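PDB 2RFB: cytochrome P450, which binds heme b and probably acts as a monooxygenase, inserting one atom of molecular oxygen into a substrate with reducing power from a flavin or flavoprotein donor. Local coordinates for residues K75-I78 with E79-N83; T174-E177 with K178-I182; K320-Y323 with K324-R327. All coordinates share one frame; numbering follows the deposited sequence.

Contact 1. Residues K75-I78 with E79-N83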
# COMPACT_ATOMS: atom_id res chain seq x y z
N LYS A 75 5.86 -5.52 -16.63
CA LYS A 75 4.61 -6.19 -16.99
C LYS A 75 4.75 -7.71 -17.29
O LYS A 75 4.03 -8.54 -16.72
CB LYS A 75 3.91 -5.44 -18.15
CG LYS A 75 2.60 -6.07 -18.64
CD LYS A 75 2.27 -5.59 -20.05
CE LYS A 75 2.03 -6.78 -21.00
NZ LYS A 75 2.36 -6.45 -22.42
N ASP A 76 5.68 -8.10 -18.15
CA ASP A 76 5.78 -9.53 -18.48
C ASP A 76 6.17 -10.38 -17.24
O ASP A 76 5.62 -11.48 -17.01
CB ASP A 76 6.68 -9.79 -19.69
CG ASP A 76 6.09 -9.22 -21.00
OD1 ASP A 76 5.36 -8.22 -20.99
OD2 ASP A 76 6.37 -9.77 -22.08
N PHE A 77 7.10 -9.85 -16.45
CA PHE A 77 7.45 -10.51 -15.22
C PHE A 77 6.25 -10.69 -14.27
O PHE A 77 6.11 -11.76 -13.64
CB PHE A 77 8.61 -9.82 -14.51
CG PHE A 77 8.97 -10.44 -13.19
CD1 PHE A 77 9.67 -11.65 -13.13
CD2 PHE A 77 8.58 -9.86 -12.01
CE1 PHE A 77 9.98 -12.27 -11.90
CE2 PHE A 77 8.89 -10.48 -10.77
CZ PHE A 77 9.60 -11.67 -10.73
N ILE A 78 5.38 -9.69 -14.17
CA ILE A 78 4.22 -9.79 -13.27
C ILE A 78 3.19 -10.78 -13.82
O ILE A 78 2.66 -11.61 -13.07
CB ILE A 78 3.61 -8.41 -12.92
CG1 ILE A 78 4.62 -7.52 -12.20
CG2 ILE A 78 2.37 -8.55 -12.07
CD1 ILE A 78 4.27 -6.11 -12.37
N GLU A 79 2.95 -10.74 -15.12
CA GLU A 79 2.14 -11.75 -15.80
C GLU A 79 2.67 -13.17 -15.59
O GLU A 79 1.92 -14.05 -15.21
CB GLU A 79 2.12 -11.48 -17.30
CG GLU A 79 0.92 -10.75 -17.81
CD GLU A 79 1.20 -10.03 -19.14
OE1 GLU A 79 1.85 -10.60 -20.07
OE2 GLU A 79 0.76 -8.87 -19.26
N GLU A 80 3.95 -13.39 -15.87
CA GLU A 80 4.60 -14.68 -15.60
C GLU A 80 4.37 -15.08 -14.14
O GLU A 80 3.87 -16.15 -13.87
CB GLU A 80 6.12 -14.66 -15.91
CG GLU A 80 6.89 -15.93 -15.39
CD GLU A 80 8.44 -15.80 -15.40
OE1 GLU A 80 9.08 -16.65 -16.07
OE2 GLU A 80 9.01 -14.88 -14.73
N THR A 81 4.70 -14.19 -13.21
CA THR A 81 4.55 -14.55 -11.81
C THR A 81 3.09 -14.87 -11.44
O THR A 81 2.78 -15.91 -10.80
CB THR A 81 5.08 -13.44 -10.91
OG1 THR A 81 6.44 -13.21 -11.27
CG2 THR A 81 5.01 -13.86 -9.48
N SER A 82 2.19 -13.99 -11.85
CA SER A 82 0.81 -14.14 -11.45
C SER A 82 0.30 -15.46 -11.99
O SER A 82 -0.42 -16.19 -11.29
CB SER A 82 -0.01 -12.95 -11.93
OG SER A 82 -1.38 -13.23 -11.82
N ASN A 83 0.73 -15.81 -13.21
CA ASN A 83 0.24 -17.01 -13.82
C ASN A 83 0.76 -18.23 -13.12
O ASN A 83 0.01 -19.17 -12.88
CB ASN A 83 0.51 -17.05 -15.32
CG ASN A 83 0.02 -18.33 -15.97
OD1 ASN A 83 0.81 -19.10 -16.50
ND2 ASN A 83 -1.29 -18.59 -15.88
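T81 is gripped twice by the carbonyl of F77, one turn earlier in helix 75-86. Its backbone N lies 2.8 Å from F77 O in the usual i to i+4 bond, and its hydroxyl OG1 also donates to F77 O, again at 2.8 Å. The two donors come in from opposite faces of the carbonyl plane, so neither blocks the other. OG1 is put there by the first torsion of T81, which sets it beside its own backbone N (chi1 -56°). The same oxygen lies over one face of the F77 ring, off centre toward the rim, with CZ of F77 3.6 Å from OG1 of T81. On this closely packed flank F77 and I78 rest on I106 of helix 101-111, while I78 also reaches L300, L303 and I307 of helix 298-315. S82 continues the inner row, its OG bonded to the hydroxyl of Y98, and its N closes a 2.7 Å bond to I78 O.

The outer flank is much looser. K75, with CG anti to the backbone N (chi1 179°) and its chain bent at chi3, crosses E79 at a slant, and CE of K75 comes 3.0 Å from OE2 of E79. The ammonium itself stops short: K75 NZ remains 4.3 Å from E79 OE2, beyond a salt bridge, and its approach to D76 within the first turn is long as well. E80 extends past F77, with its carboxylate plane steeply inclined to the ring.

Chemically the two flanks differ in kind. The inner one is fixed by apolar cover and a doubly used carbonyl, whereas the outer one sets the carboxylates of D76 and E79 near a single lysine, whose positive charge probably eases the repulsion between D76 OD1 and E79 OE1, 4.3 Å apart.

Contact 2. Residues T174-E177 with K178-I182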
# COMPACT_ATOMS: atom_id res chain seq x y z
N THR A 174 23.42 7.05 4.64
CA THR A 174 23.76 6.08 5.68
C THR A 174 23.31 4.64 5.31
O THR A 174 22.42 4.44 4.48
CB THR A 174 23.18 6.62 7.03
OG1 THR A 174 24.24 7.19 7.80
CG2 THR A 174 22.43 5.58 7.84
N MET A 175 23.94 3.64 5.90
CA MET A 175 23.59 2.26 5.65
C MET A 175 22.30 1.91 6.39
O MET A 175 21.55 1.06 5.92
CB MET A 175 24.76 1.33 6.03
CG MET A 175 24.58 -0.17 5.74
SD MET A 175 23.77 -0.64 4.18
CE MET A 175 25.16 -0.58 3.05
N ASP A 176 22.01 2.58 7.50
CA ASP A 176 20.73 2.42 8.18
C ASP A 176 19.60 3.04 7.36
O ASP A 176 18.43 2.64 7.46
CB ASP A 176 20.75 3.00 9.60
CG ASP A 176 19.42 2.74 10.35
OD1 ASP A 176 19.03 1.55 10.52
OD2 ASP A 176 18.75 3.72 10.75
N GLU A 177 19.95 4.03 6.55
CA GLU A 177 18.97 4.69 5.73
C GLU A 177 18.69 3.85 4.51
O GLU A 177 17.54 3.75 4.09
CB GLU A 177 19.45 6.08 5.31
CG GLU A 177 19.26 7.12 6.39
CD GLU A 177 20.21 8.32 6.23
OE1 GLU A 177 21.20 8.25 5.44
OE2 GLU A 177 19.95 9.33 6.92
N LYS A 178 19.72 3.21 3.98
CA LYS A 178 19.51 2.34 2.85
C LYS A 178 18.61 1.16 3.24
O LYS A 178 17.69 0.82 2.49
CB LYS A 178 20.85 1.88 2.25
CG LYS A 178 21.67 2.95 1.51
CD LYS A 178 23.17 2.55 1.45
CE LYS A 178 24.01 3.66 0.86
NZ LYS A 178 25.43 3.70 1.36
N ILE A 179 18.86 0.53 4.40
CA ILE A 179 18.03 -0.61 4.81
C ILE A 179 16.60 -0.16 5.03
O ILE A 179 15.64 -0.78 4.51
CB ILE A 179 18.51 -1.29 6.09
CG1 ILE A 179 20.03 -1.55 6.07
CG2 ILE A 179 17.67 -2.56 6.38
CD1 ILE A 179 20.50 -2.66 5.18
N LYS A 180 16.44 0.92 5.80
CA LYS A 180 15.11 1.38 6.14
C LYS A 180 14.34 1.75 4.86
O LYS A 180 13.13 1.48 4.78
CB LYS A 180 15.13 2.56 7.12
CG LYS A 180 15.73 2.26 8.50
CD LYS A 180 15.09 1.05 9.20
CE LYS A 180 15.71 0.81 10.60
NZ LYS A 180 16.31 2.07 11.18
N TYR A 181 15.04 2.30 3.87
CA TYR A 181 14.43 2.69 2.58
C TYR A 181 13.79 1.48 1.93
O TYR A 181 12.62 1.50 1.56
CB TYR A 181 15.50 3.30 1.62
CG TYR A 181 14.97 4.24 0.52
CD1 TYR A 181 15.29 5.61 0.54
CD2 TYR A 181 14.21 3.75 -0.54
CE1 TYR A 181 14.82 6.47 -0.47
CE2 TYR A 181 13.74 4.61 -1.56
CZ TYR A 181 14.05 5.95 -1.51
OH TYR A 181 13.59 6.78 -2.52
N ILE A 182 14.58 0.42 1.82
CA ILE A 182 14.12 -0.87 1.31
C ILE A 182 13.01 -1.42 2.18
O ILE A 182 11.97 -1.82 1.67
CB ILE A 182 15.32 -1.81 1.23
CG1 ILE A 182 16.19 -1.41 0.04
CG2 ILE A 182 14.94 -3.29 1.20
CD1 ILE A 182 17.58 -1.92 0.19
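With CG anti to the backbone N (chi1 -176°), the carboxylate of D176 leans out from the first turn of its helix, and K180, bent at chi2 (-54°) and again near its end, curls back to meet it. The result is an i to i+4 salt bridge at the start of helix 175-206, the long I-helix of the P450 fold, which runs on past the heme. K180 NZ donates to D176 OD1 at 2.8 Å from the syn side, close to the carboxylate plane, and makes a weak bond to D176 OD2 at 3.0 Å. The lysine's aliphatic part is drawn along the backbone on the way, CG of K180 coming 2.9 Å from D176 O. An alanine here would take away the ammonium, and the D176 carboxylate, without its charged mate, would probably be set free to turn.

The helix start is closed by E177. Its OE1 accepts from the backbone N of T174, the N-cap residue, at 2.6 Å, which is one half of a capping box; the T174 side chain does not return the bond. E177 OE2 is held in turn by a salt bridge to R171. A negative charge here, like that of D176, is probably favoured by the positive end of the helix dipole.

Another flank is apolar. M175, bent at chi2 and chi3, brings SD to 4.0 Å from CD1 of I179 and crosses K178 at about a right angle, while F152 of helix 136-153 touches both M175 and K178. Y181 points inward, its OH bonded to S62 and to the carbonyl of F58 in helix 52-66. CB of Y181 lies 3.2 Å from E177 O, the oxygen that accepts its backbone N.

Contact 3. Residues K320-Y323 with K324-R327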
# COMPACT_ATOMS: atom_id res chain seq x y z
N LYS A 320 -17.78 -17.33 -5.68
CA LYS A 320 -18.47 -17.15 -4.38
C LYS A 320 -17.46 -17.31 -3.26
O LYS A 320 -16.69 -18.28 -3.22
CB LYS A 320 -19.55 -18.22 -4.14
CG LYS A 320 -20.55 -18.48 -5.26
CD LYS A 320 -21.22 -19.85 -5.09
CE LYS A 320 -21.86 -20.35 -6.43
NZ LYS A 320 -20.89 -20.35 -7.62
N ILE A 321 -17.45 -16.38 -2.33
CA ILE A 321 -16.55 -16.49 -1.20
C ILE A 321 -17.16 -17.44 -0.20
O ILE A 321 -18.32 -17.32 0.12
CB ILE A 321 -16.33 -15.14 -0.54
CG1 ILE A 321 -15.38 -14.28 -1.39
CG2 ILE A 321 -15.83 -15.34 0.91
CD1 ILE A 321 -15.12 -12.82 -0.86
N ASP A 322 -16.41 -18.41 0.28
CA ASP A 322 -16.96 -19.29 1.32
C ASP A 322 -16.81 -18.69 2.70
O ASP A 322 -15.75 -18.75 3.28
CB ASP A 322 -16.32 -20.67 1.30
CG ASP A 322 -16.91 -21.60 2.33
OD1 ASP A 322 -17.61 -21.14 3.26
OD2 ASP A 322 -16.68 -22.81 2.21
N TYR A 323 -17.89 -18.17 3.25
CA TYR A 323 -17.81 -17.44 4.51
C TYR A 323 -17.77 -18.27 5.79
O TYR A 323 -17.63 -17.71 6.88
CB TYR A 323 -18.95 -16.39 4.59
CG TYR A 323 -18.51 -15.12 3.93
CD1 TYR A 323 -19.01 -14.74 2.69
CD2 TYR A 323 -17.53 -14.33 4.52
CE1 TYR A 323 -18.56 -13.59 2.09
CE2 TYR A 323 -17.09 -13.17 3.92
CZ TYR A 323 -17.61 -12.83 2.71
OH TYR A 323 -17.16 -11.68 2.11
N LYS A 324 -17.92 -19.59 5.66
CA LYS A 324 -17.76 -20.50 6.77
C LYS A 324 -16.28 -20.83 7.03
O LYS A 324 -15.96 -21.55 7.97
CB LYS A 324 -18.55 -21.79 6.52
CG LYS A 324 -20.03 -21.65 6.78
CD LYS A 324 -20.81 -22.84 6.23
CE LYS A 324 -22.32 -22.72 6.51
NZ LYS A 324 -22.93 -21.75 5.56
N LYS A 325 -15.39 -20.34 6.15
CA LYS A 325 -13.94 -20.48 6.31
C LYS A 325 -13.18 -19.16 6.12
O LYS A 325 -12.04 -19.06 6.50
CB LYS A 325 -13.37 -21.51 5.35
CG LYS A 325 -14.36 -22.58 4.94
CD LYS A 325 -13.67 -23.85 4.52
CE LYS A 325 -14.62 -24.68 3.71
NZ LYS A 325 -14.79 -23.86 2.48
N SER A 326 -13.80 -18.14 5.55
CA SER A 326 -13.08 -16.93 5.27
C SER A 326 -13.40 -15.90 6.32
O SER A 326 -14.50 -15.89 6.85
CB SER A 326 -13.43 -16.37 3.87
OG SER A 326 -13.61 -17.43 2.96
N ARG A 327 -12.46 -15.02 6.62
CA ARG A 327 -12.63 -14.08 7.68
C ARG A 327 -11.94 -12.84 7.28
O ARG A 327 -10.91 -12.90 6.64
CB ARG A 327 -12.00 -14.53 9.00
CG ARG A 327 -12.65 -15.69 9.69
CD ARG A 327 -14.16 -15.49 9.99
NE ARG A 327 -14.92 -16.45 9.19
CZ ARG A 327 -15.62 -17.47 9.64
NH1 ARG A 327 -15.76 -17.70 10.94
NH2 ARG A 327 -16.20 -18.26 8.76
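The S326 side chain folds back over the carbonyl of D322, where OG donates to D322 O at 2.5 Å from above the carbonyl plane. That oxygen is shared: K325 N reaches it at 3.3 Å from the opposite face, closing a beta turn over D322-K325 whose two central residues have backbone angles near those of type I. The amide of S326 adds a weak bond to the same acceptor. D322 O therefore gathers the end of the turn round one atom.

D322 uses its side chain as well as its carbonyl. With CG anti to the backbone N (chi1 -178°), its carboxylate swings forward, and OD1 of D322 is met by the backbone N of K324 at 2.9 Å, nearly along the C-O axis. This is an Asx turn laid over the beta turn, and it holds the carboxylate against the amide in the middle of the turn. K325 crosses the same group at a slant, its CG 3.8 Å from CG of D322. Their charged ends are modelled too close together, so the exact geometry of this salt bridge is doubtful, although the pairing of opposite charges is plausible. The modelled bond from the R327 guanidinium to Y323 O is likewise implausibly short and carries little weight.

I321 packs its CG2 against S326 OG at 3.7 Å and over one face of the Y323 ring, off toward the rim, 3.4 Å above its plane. Y323 OH bonds to Y337 OH.

The turn lies between helix 298-315 and strand 327-328. D205, near the end of helix 175-206, accepts from I321 N, and the C-terminal segment runs beside the turn: backbone bonds join D322 with F341 and R327 with D338 and K339, and F341 N bonds to S326 OG.

Followed from the N terminus, the three contacts come in series, none nested in or crossing another, and each joins neighbouring residues instead of closing a long loop. Contact 1 occupies the opening turns of helix 75-86, which packs against helices 101-111 and 298-315. Contact 2 begins helix 175-206, against helices 52-66 and 136-153; its centre is about 28 Å from that of contact 1. Contact 3 follows helix 298-315 and leads into strand 327-328, near the C terminus. Contacts 2 and 3 lie on opposite sides of the chain's centre, about 40 Å apart between centres, yet helix 175-206 spans the gap: it starts at contact 2, and D205 near its end bonds to contact 3.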